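Local coordinates for protein putative HTH-type transcriptional regulator ybaQ (Escherichia coli, PDB 2EBY) that probably binds DNA through a helix-turn-helix domain of the Cro/C1 type and is thought to regulate transcription, at residues A[11-14]-A[15-19]; A[53-56]-A[57-61]; A[100-103]-A[104-107]. All coordinates share one frame; numbering follows the deposited sequence.

Each contact lies along a single helix: contact 1 on helix 11-20, contact 2 on helix 53-63 and contact 3 on helix 98-107. Contacts 1 and 2 are partly buried in the helical bundle of the helix-turn-helix domain, with centres about 14 Å apart. Both helices pack on helices 38-45 and 67-83. Contact 3 is a surface contact, its centre about 50 Å and 46 Å from those of contacts 1 and 2. Contact 1 is held by backbone bonds, with aliphatic and aromatic side chains on its covered side. Contact 2 adds a salt bridge and a sulfate, and contact 3 is rich in arginine and glutamate. Contacts 2 and 3 also meet the second subunit.

Contact 1: A[11-14]-A[15-19]; sequences PGDI and LLYEY
Leu15 and Leu16 are hydrogen-bonded through the backbone to Pro11 and Gly12, one helical turn back. Leu15 N reaches Pro11 O at 2.9 Å, and Leu16 N bonds to Gly12 O in the same way. Pro11, Gly12 and Leu15 are buried and form the tightly packed part, where the CB of Leu15 lies 3.4 Å from Pro11 O. Asp13 and Tyr17 make the looser, solvent side. They run side by side and point the same way. Asp13 OD1 stays 4.0 Å from Tyr17 CE2, and the carboxylate and ring planes are 32° apart. Ile14 and Glu18 also lie alongside each other, but the isoleucine packs inward while Glu18 is exposed. Glu18 has CG beside its backbone N (chi1 -80°) and an extended chain, which brings OE2 to 3.6 Å from Ile14 CD1. The Glu18 N to Ile14 O bond is bent, 136° at the hydrogen, and its donor sits above the carbonyl plane. The helix widens here into a pi-type turn at 16-19. This is plain packing of the first helix in the bundle of a Cro/C1-type helix-turn-helix protein. Thr10 OG1 is hydrogen-bonded to Asp13 N at the helix start. Pro11 and Ile14 pack on helix 67-83, Leu15 and Leu16 on Ile45 of helix 38-45, and the Tyr19 ring meets that of Phe63 in helix 53-63.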
# COMPACT_ATOMS: atom_id res chain seq x y z
N PRO A 11 -3.35 -12.00 3.95
CA PRO A 11 -4.76 -11.97 3.54
C PRO A 11 -5.12 -13.33 2.95
O PRO A 11 -6.26 -13.78 3.04
CB PRO A 11 -4.79 -10.86 2.50
CG PRO A 11 -3.67 -9.98 2.90
CD PRO A 11 -2.59 -10.94 3.28
N GLY A 12 -4.11 -13.98 2.35
CA GLY A 12 -4.30 -15.29 1.76
C GLY A 12 -4.71 -16.33 2.79
O GLY A 12 -5.59 -17.14 2.53
N ASP A 13 -4.07 -16.30 3.95
CA ASP A 13 -4.41 -17.25 5.01
C ASP A 13 -5.82 -17.01 5.52
O ASP A 13 -6.58 -17.95 5.76
CB ASP A 13 -3.41 -17.15 6.17
CG ASP A 13 -2.03 -17.65 5.80
OD1 ASP A 13 -1.91 -18.48 4.87
OD2 ASP A 13 -1.05 -17.24 6.46
N ILE A 14 -6.18 -15.74 5.69
CA ILE A 14 -7.52 -15.41 6.16
C ILE A 14 -8.54 -15.93 5.16
O ILE A 14 -9.56 -16.49 5.53
CB ILE A 14 -7.70 -13.88 6.31
CG1 ILE A 14 -6.76 -13.33 7.39
CG2 ILE A 14 -9.15 -13.56 6.66
CD1 ILE A 14 -7.00 -13.90 8.78
N LEU A 15 -8.24 -15.74 3.88
CA LEU A 15 -9.12 -16.18 2.81
C LEU A 15 -9.28 -17.70 2.81
O LEU A 15 -10.39 -18.22 2.77
CB LEU A 15 -8.58 -15.70 1.46
CG LEU A 15 -9.35 -16.12 0.21
CD1 LEU A 15 -10.76 -15.57 0.28
CD2 LEU A 15 -8.63 -15.61 -1.04
N LEU A 16 -8.15 -18.40 2.86
CA LEU A 16 -8.15 -19.86 2.85
C LEU A 16 -8.70 -20.51 4.12
O LEU A 16 -9.64 -21.30 4.07
CB LEU A 16 -6.74 -20.38 2.58
CG LEU A 16 -6.56 -21.90 2.41
CD1 LEU A 16 -7.37 -22.38 1.21
CD2 LEU A 16 -5.09 -22.23 2.22
N TYR A 17 -8.11 -20.17 5.27
CA TYR A 17 -8.53 -20.76 6.53
C TYR A 17 -9.79 -20.22 7.20
O TYR A 17 -10.36 -20.88 8.06
CB TYR A 17 -7.37 -20.73 7.53
CG TYR A 17 -6.13 -21.47 7.05
CD1 TYR A 17 -6.23 -22.77 6.55
CD2 TYR A 17 -4.88 -20.86 7.06
CE1 TYR A 17 -5.11 -23.45 6.07
CE2 TYR A 17 -3.75 -21.54 6.59
CZ TYR A 17 -3.87 -22.82 6.09
OH TYR A 17 -2.77 -23.49 5.61
N GLU A 18 -10.24 -19.03 6.80
CA GLU A 18 -11.45 -18.47 7.41
C GLU A 18 -12.64 -18.27 6.48
O GLU A 18 -13.72 -17.89 6.94
CB GLU A 18 -11.13 -17.15 8.11
CG GLU A 18 -10.49 -17.32 9.48
CD GLU A 18 -10.37 -16.01 10.23
OE1 GLU A 18 -11.36 -15.24 10.27
OE2 GLU A 18 -9.29 -15.74 10.79
N TYR A 19 -12.46 -18.50 5.19
CA TYR A 19 -13.56 -18.33 4.26
C TYR A 19 -13.75 -19.53 3.32
O TYR A 19 -14.84 -20.10 3.25
CB TYR A 19 -13.39 -17.05 3.43
CG TYR A 19 -13.80 -15.78 4.15
CD1 TYR A 19 -12.84 -14.97 4.77
CD2 TYR A 19 -15.14 -15.39 4.23
CE1 TYR A 19 -13.22 -13.82 5.46
CE2 TYR A 19 -15.52 -14.25 4.92
CZ TYR A 19 -14.56 -13.46 5.53
OH TYR A 19 -14.94 -12.35 6.24

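Contact 2: A[53-56]-A[57-61]. With SO4 (sulfate ion), chain C.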
# COMPACT_ATOMS: atom_id res chain seq x y z
N THR A 53 -5.46 -3.06 -4.40
CA THR A 53 -6.66 -2.30 -4.04
C THR A 53 -7.87 -2.86 -4.80
O THR A 53 -8.93 -3.07 -4.21
CB THR A 53 -6.50 -0.80 -4.38
OG1 THR A 53 -5.30 -0.30 -3.78
CG2 THR A 53 -7.66 -0.00 -3.81
N GLU A 54 -7.71 -3.08 -6.10
CA GLU A 54 -8.80 -3.61 -6.91
C GLU A 54 -9.24 -4.98 -6.41
O GLU A 54 -10.44 -5.24 -6.27
CB GLU A 54 -8.38 -3.73 -8.39
CG GLU A 54 -9.54 -4.13 -9.31
CD GLU A 54 -9.12 -4.24 -10.77
OE1 GLU A 54 -8.38 -3.36 -11.25
OE2 GLU A 54 -9.55 -5.20 -11.45
N MET A 55 -8.29 -5.87 -6.13
CA MET A 55 -8.66 -7.19 -5.64
C MET A 55 -9.42 -7.05 -4.33
O MET A 55 -10.33 -7.83 -4.06
CB MET A 55 -7.44 -8.09 -5.41
CG MET A 55 -7.77 -9.47 -4.81
SD MET A 55 -8.79 -10.58 -5.84
CE MET A 55 -7.54 -11.13 -6.99
N ALA A 56 -9.04 -6.07 -3.52
CA ALA A 56 -9.69 -5.84 -2.23
C ALA A 56 -11.15 -5.48 -2.45
O ALA A 56 -12.02 -5.91 -1.70
CB ALA A 56 -8.98 -4.71 -1.47
N PHE A 57 -11.42 -4.68 -3.49
CA PHE A 57 -12.80 -4.31 -3.83
C PHE A 57 -13.60 -5.55 -4.23
O PHE A 57 -14.77 -5.69 -3.86
CB PHE A 57 -12.83 -3.34 -5.01
CG PHE A 57 -12.75 -1.88 -4.62
CD1 PHE A 57 -11.59 -1.35 -4.07
CD2 PHE A 57 -13.83 -1.03 -4.86
CE1 PHE A 57 -11.50 0.01 -3.76
CE2 PHE A 57 -13.76 0.32 -4.55
CZ PHE A 57 -12.59 0.85 -4.00
N ARG A 58 -12.98 -6.45 -5.00
CA ARG A 58 -13.66 -7.66 -5.45
C ARG A 58 -14.00 -8.57 -4.27
O ARG A 58 -15.10 -9.10 -4.18
CB ARG A 58 -12.79 -8.42 -6.46
CG ARG A 58 -12.59 -7.71 -7.80
CD ARG A 58 -11.54 -8.45 -8.60
NE ARG A 58 -11.19 -7.77 -9.84
CZ ARG A 58 -11.94 -7.79 -10.94
NH1 ARG A 58 -13.08 -8.46 -10.95
NH2 ARG A 58 -11.54 -7.15 -12.02
N LEU A 59 -13.03 -8.74 -3.38
CA LEU A 59 -13.23 -9.58 -2.20
C LEU A 59 -14.30 -8.98 -1.30
O LEU A 59 -15.15 -9.69 -0.76
CB LEU A 59 -11.90 -9.71 -1.45
CG LEU A 59 -10.82 -10.52 -2.17
CD1 LEU A 59 -9.49 -10.37 -1.44
CD2 LEU A 59 -11.25 -11.99 -2.25
N ALA A 60 -14.27 -7.66 -1.13
CA ALA A 60 -15.25 -6.97 -0.30
C ALA A 60 -16.65 -7.29 -0.81
O ALA A 60 -17.56 -7.59 -0.03
CB ALA A 60 -15.02 -5.47 -0.36
N LYS A 61 -16.81 -7.23 -2.13
CA LYS A 61 -18.09 -7.50 -2.77
C LYS A 61 -18.54 -8.96 -2.59
O LYS A 61 -19.67 -9.22 -2.18
CB LYS A 61 -18.01 -7.13 -4.25
CG LYS A 61 -19.25 -7.46 -5.08
CD LYS A 61 -20.46 -6.64 -4.68
CE LYS A 61 -21.68 -7.00 -5.53
NZ LYS A 61 -21.51 -6.70 -6.98
S SO4 C . -2.35 -1.07 -5.90
O1 SO4 C . -3.27 0.10 -6.05
O2 SO4 C . -2.94 -2.01 -4.90
O3 SO4 C . -2.23 -1.84 -7.19
O4 SO4 C . -1.00 -0.55 -5.45
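Glu54 and Arg58 lie side by side, one turn apart on the helix, and point the same way. Their ends form a salt bridge, with Arg58 NH2 2.8 Å from Glu54 OE2. The oxygen is met nearly along its C-O axis, while it sits 17° out of the guanidinium plane. The carboxylate and guanidinium planes are 42° apart. Glu54 reaches this point because its CG is opposite the backbone N (chi1 -173°) and the chain beyond is extended. Arg58 NH2 also makes a salt bridge with Glu91 of the second subunit, so one guanidinium ties two acids of different chains. Without the guanidinium, as with an alanine here, Glu54 and Glu91 of the second subunit would probably lose the positive partner they share. Thr53 and Phe57 also run alongside each other, with the methyl Thr53 CG2 3.8 Å from Phe57 CE1. Met55 and Leu59 instead cross at a slant, CG of Met55 lying 3.9 Å from CD1 of Leu59. At the start of the helix, Thr53 N donates to sulfate O2 at 2.8 Å; Lys50 holds the same ion, which probably comes from the crystallisation liquor. Met55 and Leu59 face the predicted helix-turn-helix motif, packing on Leu34 of helix 27-34 and Leu44 of helix 38-45. Ala56 and Phe57 touch Val67 of helix 67-83, and Leu59 touches Trp70 there.

Contact 3: A[100-103]-A[104-107]; sequences EYLA and RREE
Tyr101 O accepts the shortest sound polar bond here, from Arg105 N at 2.8 Å. One residue earlier, Arg104 N bonds to Glu100 O at 3.0 Å. Both arginines come to the same side of the Tyr101 ring. Arg104 crosses it at about a right angle, NH1 coming to 3.4 Å from Tyr101 CD1, with the ring and guanidinium planes 47° apart. Its NH1 forms a salt bridge with Glu96. Arg105 crosses the ring obliquely at the CE2 and OH end, and its CD lies 3.9 Å from Tyr101 OH. These are i to i+3 and i to i+4 contacts along helix 98-107, the last helix of the chain; the centre of the contact is about 38 Å from the centre of the chain. This C-terminal helix packs on the second subunit between its Leu23 and Leu33, a region that includes helix 27-34 of the predicted helix-turn-helix motif. Leu102 lies beside Arg105, its CD2 over one face of the guanidinium and 3.3 Å from NH2. The bend in Arg105 at chi3 (74°) turns the guanidinium over this methyl. Arg105 NH1 forms a salt bridge with Glu29 of the second subunit and a hydrogen bond with the carbonyl oxygen of its Asp24. Tyr101 OH is hydrogen-bonded to the same Glu29.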
# COMPACT_ATOMS: atom_id res chain seq x y z
N GLU A 100 18.17 17.89 11.95
CA GLU A 100 19.61 17.81 12.12
C GLU A 100 20.29 18.42 10.90
O GLU A 100 21.14 19.30 11.03
CB GLU A 100 20.04 16.36 12.27
CG GLU A 100 19.71 15.76 13.61
CD GLU A 100 19.91 14.26 13.63
OE1 GLU A 100 20.10 13.70 14.73
OE2 GLU A 100 19.89 13.65 12.54
N TYR A 101 19.89 17.95 9.72
CA TYR A 101 20.47 18.45 8.48
C TYR A 101 20.40 19.96 8.35
O TYR A 101 21.40 20.61 8.03
CB TYR A 101 19.78 17.82 7.27
CG TYR A 101 20.31 18.37 5.96
CD1 TYR A 101 21.60 18.03 5.52
CD2 TYR A 101 19.57 19.27 5.20
CE1 TYR A 101 22.13 18.59 4.36
CE2 TYR A 101 20.09 19.83 4.04
CZ TYR A 101 21.37 19.49 3.63
OH TYR A 101 21.90 20.05 2.49
N LEU A 102 19.23 20.53 8.58
CA LEU A 102 19.08 21.98 8.46
C LEU A 102 19.98 22.71 9.45
O LEU A 102 20.51 23.77 9.14
CB LEU A 102 17.62 22.39 8.69
CG LEU A 102 16.65 21.99 7.58
CD1 LEU A 102 15.28 22.55 7.90
CD2 LEU A 102 17.14 22.52 6.24
N ALA A 103 20.17 22.14 10.63
CA ALA A 103 21.04 22.76 11.62
C ALA A 103 22.44 22.81 11.03
O ALA A 103 23.07 23.87 10.97
CB ALA A 103 21.04 21.96 12.90
N ARG A 104 22.93 21.65 10.58
CA ARG A 104 24.25 21.57 9.98
C ARG A 104 24.41 22.50 8.78
O ARG A 104 25.42 23.20 8.66
CB ARG A 104 24.55 20.13 9.56
CG ARG A 104 25.38 19.36 10.58
CD ARG A 104 25.42 17.84 10.33
NE ARG A 104 25.83 17.47 8.98
CZ ARG A 104 25.00 17.41 7.94
NH1 ARG A 104 23.72 17.69 8.10
NH2 ARG A 104 25.46 17.05 6.75
N ARG A 105 23.40 22.53 7.91
CA ARG A 105 23.45 23.38 6.73
C ARG A 105 23.62 24.86 7.05
O ARG A 105 24.35 25.57 6.36
CB ARG A 105 22.19 23.19 5.87
CG ARG A 105 22.22 23.99 4.57
CD ARG A 105 21.06 23.66 3.64
NE ARG A 105 19.79 24.22 4.09
CZ ARG A 105 18.67 24.15 3.38
NH1 ARG A 105 18.66 23.54 2.20
NH2 ARG A 105 17.55 24.69 3.85
N GLU A 106 22.94 25.33 8.09
CA GLU A 106 23.03 26.74 8.46
C GLU A 106 24.41 27.12 8.96
O GLU A 106 24.81 28.28 8.86
CB GLU A 106 21.98 27.08 9.53
CG GLU A 106 20.60 26.56 9.19
CD GLU A 106 19.49 27.47 9.67
OE1 GLU A 106 19.60 28.00 10.80
OE2 GLU A 106 18.51 27.65 8.92
N GLU A 107 25.15 26.16 9.50
CA GLU A 107 26.50 26.45 10.00
C GLU A 107 27.41 26.74 8.81
O GLU A 107 28.22 27.67 8.87
CB GLU A 107 27.06 25.28 10.80
CG GLU A 107 28.40 25.57 11.46
CD GLU A 107 28.40 26.88 12.21
OE1 GLU A 107 27.52 27.07 13.08
OE2 GLU A 107 29.29 27.72 11.93